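PDB 4KWA: transcriptional regulator, which probably represses transcription by binding DNA as a TetR-family regulator, and holds a choline ion in its ligand-binding domain. Local coordinates for residues Q2-A5 and R6-I9; N38-I41 and H42-P46. All coordinates share one frame; numbering follows the deposited sequence.

Contact 1. Residues Q2-A5 and R6-I9; sequences QSEA and RRRI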
loop_
_atom_site.group_PDB
_atom_site.type_symbol
_atom_site.label_atom_id
_atom_site.label_comp_id
_atom_site.label_asym_id
_atom_site.label_seq_id
_atom_site.Cartn_x
_atom_site.Cartn_y
_atom_site.Cartn_z
ATOM N N GLN A 2 22.780 -28.583 -2.577
ATOM C CA GLN A 2 21.746 -28.291 -1.584
ATOM C C GLN A 2 21.356 -26.795 -1.630
ATOM O O GLN A 2 20.165 -26.424 -1.407
ATOM C CB GLN A 2 22.237 -28.735 -0.202
ATOM C CG GLN A 2 21.346 -28.374 0.995
ATOM C CD GLN A 2 21.702 -29.142 2.284
ATOM O OE1 GLN A 2 21.399 -28.702 3.412
ATOM N NE2 GLN A 2 22.356 -30.279 2.121
ATOM N N SER A 3 22.350 -25.949 -1.930
ATOM C CA SER A 3 22.126 -24.513 -2.072
ATOM C C SER A 3 21.251 -24.329 -3.326
ATOM O O SER A 3 20.419 -23.429 -3.363
ATOM C CB SER A 3 23.446 -23.731 -2.187
ATOM O OG SER A 3 24.208 -24.145 -3.310
ATOM N N GLU A 4 21.446 -25.212 -4.309
ATOM C CA GLU A 4 20.672 -25.236 -5.567
ATOM C C GLU A 4 19.198 -25.662 -5.302
ATOM O O GLU A 4 18.293 -25.068 -5.851
ATOM C CB GLU A 4 21.360 -26.155 -6.606
ATOM C CG GLU A 4 20.537 -26.593 -7.818
ATOM C CD GLU A 4 20.067 -25.455 -8.705
ATOM O OE1 GLU A 4 20.573 -24.326 -8.546
ATOM O OE2 GLU A 4 19.198 -25.708 -9.581
ATOM N N ALA A 5 18.981 -26.645 -4.423
ATOM C CA ALA A 5 17.619 -27.052 -4.056
ATOM C C ALA A 5 16.911 -25.850 -3.397
ATOM O O ALA A 5 15.794 -25.520 -3.760
ATOM C CB ALA A 5 17.654 -28.239 -3.117
ATOM N N ARG A 6 17.600 -25.154 -2.488
ATOM C CA ARG A 6 17.033 -23.958 -1.816
ATOM C C ARG A 6 16.620 -22.824 -2.753
ATOM O O ARG A 6 15.522 -22.215 -2.639
ATOM C CB ARG A 6 18.024 -23.372 -0.769
ATOM C CG ARG A 6 18.154 -24.115 0.545
ATOM C CD ARG A 6 19.132 -23.423 1.514
ATOM N NE ARG A 6 18.504 -22.341 2.246
ATOM C CZ ARG A 6 18.455 -21.056 1.880
ATOM N NH1 ARG A 6 17.759 -20.223 2.632
ATOM N NH2 ARG A 6 19.048 -20.590 0.771
ATOM N N ARG A 7 17.521 -22.432 -3.641
ATOM C CA ARG A 7 17.230 -21.374 -4.559
ATOM C C ARG A 7 15.988 -21.659 -5.416
ATOM O O ARG A 7 15.175 -20.798 -5.665
ATOM C CB ARG A 7 18.438 -21.262 -5.500
ATOM C CG ARG A 7 18.410 -20.064 -6.410
ATOM C CD ARG A 7 19.436 -20.163 -7.515
ATOM N NE ARG A 7 19.105 -21.246 -8.464
ATOM C CZ ARG A 7 18.156 -21.149 -9.407
ATOM N NH1 ARG A 7 17.380 -20.045 -9.484
ATOM N NH2 ARG A 7 17.925 -22.183 -10.227
ATOM N N ARG A 8 15.892 -22.901 -5.915
ATOM C CA ARG A 8 14.765 -23.301 -6.759
ATOM C C ARG A 8 13.443 -23.244 -5.991
ATOM O O ARG A 8 12.475 -22.712 -6.493
ATOM C CB ARG A 8 15.021 -24.637 -7.480
ATOM C CG ARG A 8 15.717 -24.400 -8.845
ATOM C CD ARG A 8 16.152 -25.630 -9.665
ATOM N NE ARG A 8 15.068 -26.582 -9.935
ATOM C CZ ARG A 8 14.845 -27.712 -9.252
ATOM N NH1 ARG A 8 13.779 -28.491 -9.565
ATOM N NH2 ARG A 8 15.675 -28.077 -8.258
ATOM N N ILE A 9 13.468 -23.735 -4.756
ATOM C CA ILE A 9 12.284 -23.624 -3.916
ATOM C C ILE A 9 11.880 -22.191 -3.756
ATOM O O ILE A 9 10.695 -21.830 -3.893
ATOM C CB ILE A 9 12.519 -24.238 -2.521
ATOM C CG1 ILE A 9 12.699 -25.744 -2.581
ATOM C CG2 ILE A 9 11.350 -23.917 -1.601
ATOM C CD1 ILE A 9 13.208 -26.387 -1.296
#

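Contact 2. Residues N38-I41 and H42-P46; sequences NATI and HYHFP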
loop_
_atom_site.group_PDB
_atom_site.type_symbol
_atom_site.label_atom_id
_atom_site.label_comp_id
_atom_site.label_asym_id
_atom_site.label_seq_id
_atom_site.Cartn_x
_atom_site.Cartn_y
_atom_site.Cartn_z
ATOM N N ASN A 38 7.264 -32.908 -0.231
ATOM C CA ASN A 38 6.977 -31.935 0.771
ATOM C C ASN A 38 8.110 -31.980 1.820
ATOM O O ASN A 38 8.492 -30.953 2.316
ATOM C CB ASN A 38 5.603 -32.169 1.414
ATOM C CG ASN A 38 4.450 -31.595 0.595
ATOM O OD1 ASN A 38 3.399 -31.292 1.150
ATOM N ND2 ASN A 38 4.665 -31.353 -0.682
ATOM N N ALA A 39 8.663 -33.174 2.130
ATOM C CA ALA A 39 9.712 -33.303 3.142
ATOM C C ALA A 39 11.002 -32.487 2.908
ATOM O O ALA A 39 11.591 -31.913 3.847
ATOM C CB ALA A 39 10.000 -34.788 3.408
ATOM N N THR A 40 11.458 -32.470 1.659
ATOM C CA THR A 40 12.627 -31.683 1.239
ATOM C C THR A 40 12.412 -30.213 1.531
ATOM O O THR A 40 13.353 -29.467 1.965
ATOM C CB THR A 40 12.824 -31.798 -0.282
ATOM O OG1 THR A 40 13.021 -33.162 -0.619
ATOM C CG2 THR A 40 14.046 -30.970 -0.725
ATOM N N ILE A 41 11.225 -29.756 1.115
ATOM C CA ILE A 41 10.867 -28.378 1.377
ATOM C C ILE A 41 10.870 -28.072 2.870
ATOM O O ILE A 41 11.467 -27.092 3.304
ATOM C CB ILE A 41 9.500 -27.950 0.788
ATOM C CG1 ILE A 41 9.324 -28.288 -0.719
ATOM C CG2 ILE A 41 9.305 -26.496 1.053
ATOM C CD1 ILE A 41 10.471 -27.905 -1.584
ATOM N N HIS A 42 10.218 -28.930 3.656
ATOM C CA HIS A 42 10.163 -28.736 5.144
ATOM C C HIS A 42 11.586 -28.724 5.761
ATOM O O HIS A 42 11.929 -27.938 6.681
ATOM C CB HIS A 42 9.276 -29.803 5.781
ATOM C CG HIS A 42 7.856 -29.879 5.247
ATOM N ND1 HIS A 42 7.016 -28.793 5.184
ATOM C CD2 HIS A 42 7.101 -30.952 4.882
ATOM C CE1 HIS A 42 5.824 -29.175 4.761
ATOM N NE2 HIS A 42 5.855 -30.479 4.542
ATOM N N TYR A 43 12.460 -29.529 5.177
ATOM C CA TYR A 43 13.846 -29.595 5.665
ATOM C C TYR A 43 14.539 -28.283 5.548
ATOM O O TYR A 43 15.123 -27.804 6.523
ATOM C CB TYR A 43 14.607 -30.695 4.958
ATOM C CG TYR A 43 16.067 -30.829 5.305
ATOM C CD1 TYR A 43 16.480 -31.225 6.597
ATOM C CD2 TYR A 43 17.041 -30.689 4.318
ATOM C CE1 TYR A 43 17.839 -31.387 6.911
ATOM C CE2 TYR A 43 18.396 -30.870 4.612
ATOM C CZ TYR A 43 18.794 -31.238 5.902
ATOM O OH TYR A 43 20.161 -31.453 6.157
ATOM N N HIS A 44 14.345 -27.585 4.439
ATOM C CA HIS A 44 15.010 -26.310 4.333
ATOM C C HIS A 44 14.243 -25.173 4.988
ATOM O O HIS A 44 14.835 -24.245 5.528
ATOM C CB HIS A 44 15.273 -25.991 2.898
ATOM C CG HIS A 44 16.294 -26.885 2.271
ATOM N ND1 HIS A 44 15.999 -27.747 1.238
ATOM C CD2 HIS A 44 17.601 -27.083 2.569
ATOM C CE1 HIS A 44 17.086 -28.418 0.903
ATOM N NE2 HIS A 44 18.068 -28.045 1.706
ATOM N N PHE A 45 12.925 -25.269 5.002
ATOM C CA PHE A 45 12.079 -24.193 5.506
ATOM C C PHE A 45 10.932 -24.796 6.323
ATOM O O PHE A 45 9.856 -25.093 5.780
ATOM C CB PHE A 45 11.519 -23.440 4.283
ATOM C CG PHE A 45 12.602 -23.011 3.315
ATOM C CD1 PHE A 45 12.740 -23.611 2.077
ATOM C CD2 PHE A 45 13.425 -21.922 3.631
ATOM C CE1 PHE A 45 13.691 -23.191 1.178
ATOM C CE2 PHE A 45 14.401 -21.526 2.743
ATOM C CZ PHE A 45 14.526 -22.172 1.517
ATOM N N PRO A 46 11.195 -25.029 7.635
ATOM C CA PRO A 46 10.255 -25.694 8.540
ATOM C C PRO A 46 8.902 -25.082 8.654
ATOM O O PRO A 46 8.014 -25.758 9.182
ATOM C CB PRO A 46 10.997 -25.711 9.899
ATOM C CG PRO A 46 12.433 -25.497 9.564
ATOM C CD PRO A 46 12.413 -24.620 8.332
HETATM O O HOH W 1 3.295 -31.625 3.982
#

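Contact 1. Residues Q2-A5 and R6-I9
CG anti to the backbone N in both Glu-4 (chi1 164°) and Arg-7 (chi1 -171°) lets the two side chains, one helical turn apart, run side by side in the same direction. A bend at chi2 of Glu-4 and another at chi3 of Arg-7 bring carboxylate and guanidinium together, their planes 36° apart. OE1 of Glu-4 lies at the guanidinium edge, where it takes a weak but nearly straight bond from NE of Arg-7 at 3.4 Å, part of an i to i+3 salt bridge. Glu-11, salt-bridged to NH1, is the stronger partner of this guanidinium, so one arginine spans two acids along a single helix. The host is the opening of helix 2-20, the first helix of the TetR-type DNA-binding domain, whose i to i+4 bonds include that from Arg-6 N to Gln-2 O (3.1 Å). OE2 of Glu-4 lies against the chain of Arg-8, 3.0 Å from its CD, and stays 4.2 Å from NE of Arg-8, too far for a salt bridge although the opposite charges probably attract. On another side of the helix, CG1 of Ile-9 packs 3.3 Å from the carbonyl oxygen of Ala-5.

Contact 2. Residues N38-I41 and H42-P46
The imidazole of His-42 lies with one face over the carbonyl oxygen of Asn-38, a turn earlier in the same helix, with CD2 only 2.9 Å from that O. This oxygen accepts the backbone N-H of His-42 as well, at 3.0 Å, so the ring is laid against a carbonyl already engaged in the helical ladder. With chi1 at -56°, CG of His-42 stands beside the backbone N and the ring is directed back along the helix toward Asn-38. There NE2 comes to 3.6 Å from CB of Asn-38, and a water in the plane of the ring, at its edge, joins NE2 of His-42 (2.9 Å) to OD1 of Asn-38, to which it donates. The bridge ties both polar ends together and should restrain the rotation of the imidazole.

Toward the helix end, His-44 sets ND1 3.2 Å from the carbonyl oxygen of Thr-40, while the hydroxyl of Thr-40 bonds to Ser-37. CB of His-44 sits 3.5 Å above one face of the Phe-45 ring, offset toward its rim. Phe-45, the first residue to leave helical angles, still donates its N-H to Ile-41 O at 2.9 Å. Ile-41 and Phe-45 both pack on Ile-51 of the following helix. Helix 38-44, within the predicted helix-turn-helix motif, corresponds to the recognition helix of TetR-family proteins, which in relatives enters the DNA major groove and probably does so here.

How the contacts relate
Contact 1, at the start of helix 2-20, and contact 2, at helix 38-44 (the probable recognition helix) and its exit, have centres 11 Å apart and touch directly within the DNA-binding domain. Ile-9 and Ile-41, both buried, pack on each other through their side-chain ends. Nearer the N-terminus, CG of Gln-2 lies 3.4 Å from NE2 of His-44, and CG of Arg-6 lies 3.6 Å from CD2 of the same ring. Arg-6 also sets NH1 3.6 Å from CE2 of Phe-45. The first helix thus packs against the C-terminal half of helix 38-44 and the residue that follows it. The choline pocket is formed by residues further along the chain (Gln-88, Trp-99 and Asp-160), none of them in either contact.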